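Local structure of nucleosome assembly protein 1, putative (Plasmodium falciparum, 3FS3) at residues 167-172 with 204-209. The protein probably acts as a histone chaperone of the nucleosome assembly protein family, binding histones and chromatin. Residues are numbered along the deposited sequence; the frame is centred on the assembly and turned at random.
Sequences NPFFSN and DNKNIL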
loop_
_atom_site.group_PDB
_atom_site.type_symbol
_atom_site.label_atom_id
_atom_site.label_comp_id
_atom_site.label_asym_id
_atom_site.label_seq_id
_atom_site.Cartn_x
_atom_site.Cartn_y
_atom_site.Cartn_z
ATOM N N ASN A 167 -34.662 11.612 -9.957
ATOM C CA ASN A 167 -34.298 11.356 -11.335
ATOM C C ASN A 167 -35.251 10.342 -11.971
ATOM O O ASN A 167 -35.922 9.593 -11.277
ATOM C CB ASN A 167 -32.854 10.851 -11.367
ATOM C CG ASN A 167 -32.726 9.456 -10.805
ATOM O OD1 ASN A 167 -33.080 8.486 -11.469
ATOM N ND2 ASN A 167 -32.240 9.345 -9.567
ATOM N N PRO A 168 -35.313 10.310 -13.311
ATOM C CA PRO A 168 -36.193 9.394 -14.043
ATOM C C PRO A 168 -35.678 7.973 -14.246
ATOM O O PRO A 168 -36.304 7.175 -14.947
ATOM C CB PRO A 168 -36.410 10.131 -15.365
ATOM C CG PRO A 168 -35.055 10.755 -15.597
ATOM C CD PRO A 168 -34.670 11.275 -14.223
ATOM N N PHE A 169 -34.555 7.644 -13.620
ATOM C CA PHE A 169 -33.964 6.320 -13.787
ATOM C C PHE A 169 -34.259 5.350 -12.650
ATOM O O PHE A 169 -34.610 4.197 -12.891
ATOM C CB PHE A 169 -32.461 6.473 -13.992
ATOM C CG PHE A 169 -32.115 7.238 -15.225
ATOM C CD1 PHE A 169 -32.190 6.629 -16.479
ATOM C CD2 PHE A 169 -31.769 8.579 -15.147
ATOM C CE1 PHE A 169 -31.928 7.350 -17.647
ATOM C CE2 PHE A 169 -31.502 9.313 -16.307
ATOM C CZ PHE A 169 -31.584 8.693 -17.563
ATOM N N PHE A 170 -34.102 5.809 -11.412
ATOM C CA PHE A 170 -34.394 4.971 -10.260
ATOM C C PHE A 170 -34.877 5.849 -9.122
ATOM O O PHE A 170 -34.607 7.048 -9.107
ATOM C CB PHE A 170 -33.167 4.140 -9.845
ATOM C CG PHE A 170 -31.922 4.944 -9.609
ATOM C CD1 PHE A 170 -31.820 5.795 -8.513
ATOM C CD2 PHE A 170 -30.826 4.814 -10.468
ATOM C CE1 PHE A 170 -30.643 6.501 -8.271
ATOM C CE2 PHE A 170 -29.644 5.517 -10.236
ATOM C CZ PHE A 170 -29.555 6.361 -9.132
ATOM N N SER A 171 -35.604 5.258 -8.180
ATOM C CA SER A 171 -36.156 6.014 -7.059
ATOM C C SER A 171 -35.198 6.238 -5.891
ATOM O O SER A 171 -35.377 7.176 -5.122
ATOM C CB SER A 171 -37.422 5.319 -6.542
ATOM O OG SER A 171 -37.140 3.983 -6.149
ATOM N N ASN A 172 -34.194 5.378 -5.759
ATOM C CA ASN A 172 -33.222 5.475 -4.666
ATOM C C ASN A 172 -32.649 6.878 -4.568
ATOM O O ASN A 172 -32.188 7.440 -5.567
ATOM C CB ASN A 172 -32.058 4.501 -4.879
ATOM C CG ASN A 172 -32.516 3.111 -5.246
ATOM O OD1 ASN A 172 -32.955 2.869 -6.371
ATOM N ND2 ASN A 172 -32.428 2.187 -4.297
ATOM N N ASP A 204 -39.433 1.748 -15.016
ATOM C CA ASP A 204 -39.748 1.035 -16.245
ATOM C C ASP A 204 -38.844 1.405 -17.436
ATOM O O ASP A 204 -38.576 2.577 -17.686
ATOM C CB ASP A 204 -41.221 1.266 -16.592
ATOM C CG ASP A 204 -41.779 0.195 -17.497
ATOM O OD1 ASP A 204 -41.251 -0.938 -17.480
ATOM O OD2 ASP A 204 -42.758 0.479 -18.213
ATOM N N ASN A 205 -38.365 0.382 -18.145
ATOM C CA ASN A 205 -37.492 0.537 -19.315
ATOM C C ASN A 205 -36.206 1.333 -19.099
ATOM O O ASN A 205 -35.483 1.610 -20.055
ATOM C CB ASN A 205 -38.260 1.184 -20.472
ATOM C CG ASN A 205 -39.491 0.403 -20.862
ATOM O OD1 ASN A 205 -39.414 -0.792 -21.156
ATOM N ND2 ASN A 205 -40.641 1.074 -20.875
ATOM N N LYS A 206 -35.903 1.691 -17.857
ATOM C CA LYS A 206 -34.710 2.482 -17.576
ATOM C C LYS A 206 -33.482 1.692 -17.151
ATOM O O LYS A 206 -32.389 2.242 -17.075
ATOM C CB LYS A 206 -35.025 3.533 -16.504
ATOM C CG LYS A 206 -35.395 4.927 -17.014
ATOM C CD LYS A 206 -36.633 4.959 -17.886
ATOM C CE LYS A 206 -36.284 4.849 -19.368
ATOM N NZ LYS A 206 -35.414 5.965 -19.843
ATOM N N ASN A 207 -33.640 0.407 -16.872
ATOM C CA ASN A 207 -32.498 -0.384 -16.441
ATOM C C ASN A 207 -31.470 -0.548 -17.564
ATOM O O ASN A 207 -31.581 -1.444 -18.402
ATOM C CB ASN A 207 -32.969 -1.749 -15.941
ATOM C CG ASN A 207 -31.864 -2.535 -15.254
ATOM O OD1 ASN A 207 -30.735 -2.064 -15.113
ATOM N ND2 ASN A 207 -32.193 -3.745 -14.818
ATOM N N ILE A 208 -30.467 0.328 -17.568
ATOM C CA ILE A 208 -29.408 0.299 -18.572
ATOM C C ILE A 208 -28.617 -1.000 -18.536
ATOM O O ILE A 208 -27.957 -1.353 -19.511
ATOM C CB ILE A 208 -28.414 1.454 -18.374
ATOM C CG1 ILE A 208 -27.848 1.404 -16.955
ATOM C CG2 ILE A 208 -29.097 2.780 -18.649
ATOM C CD1 ILE A 208 -26.830 2.471 -16.661
ATOM N N LEU A 209 -28.672 -1.707 -17.412
ATOM C CA LEU A 209 -27.948 -2.967 -17.290
ATOM C C LEU A 209 -28.556 -3.999 -18.234
ATOM O O LEU A 209 -28.010 -5.089 -18.416
ATOM C CB LEU A 209 -28.006 -3.482 -15.849
ATOM C CG LEU A 209 -27.396 -2.600 -14.757
ATOM C CD1 LEU A 209 -27.524 -3.307 -13.419
ATOM C CD2 LEU A 209 -25.933 -2.315 -15.064
#
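Lys206 lays the aliphatic part of its side chain against the Phe169 ring and the carbonyls of Pro168 and Phe169, and this van der Waals packing makes up the contact. Its CG comes within 3.7 Å of Phe169 CD1, approaching the ring obliquely, while its CB rests 3.7 Å from Phe169 O. The first torsion of the lysine (chi1 -96°) and the bend at chi2 set CG and CD by the carbonyl of Pro168; Lys206 CG lies 3.2 Å from Pro168 O. Phe169 holds its own CG beside the backbone N (chi1 -62°), bringing CD1 to the lysine. The Phe169 ring also touches Glu135 and Ile136 of helix 131-137, and Ile208 packs on Ile136 of the same helix.

Each segment carries its own Asx bonds. Asn167 OD1 accepts two backbone N-H groups, from Phe169 N (2.7 Å) in the carbonyl plane and from Phe170 N (2.9 Å) slightly tilted from it, forming an Asx turn and an Asx motif that hold the turn from Asn167 to Phe170. A second Asx turn joins Asn207 OD1 to Leu209 N at 3.1 Å, its donor well above the carbonyl plane.

Just before 204-209, Tyr203 and Asp201 pair through the backbone with Phe169 and Ser171, and the Asn172 amide bonds to Asp201 N and Val199 O, holding the loops side by side. The direct contact of 167-172 with 204-209 is van der Waals, the lysine contributing methylenes and not its charge.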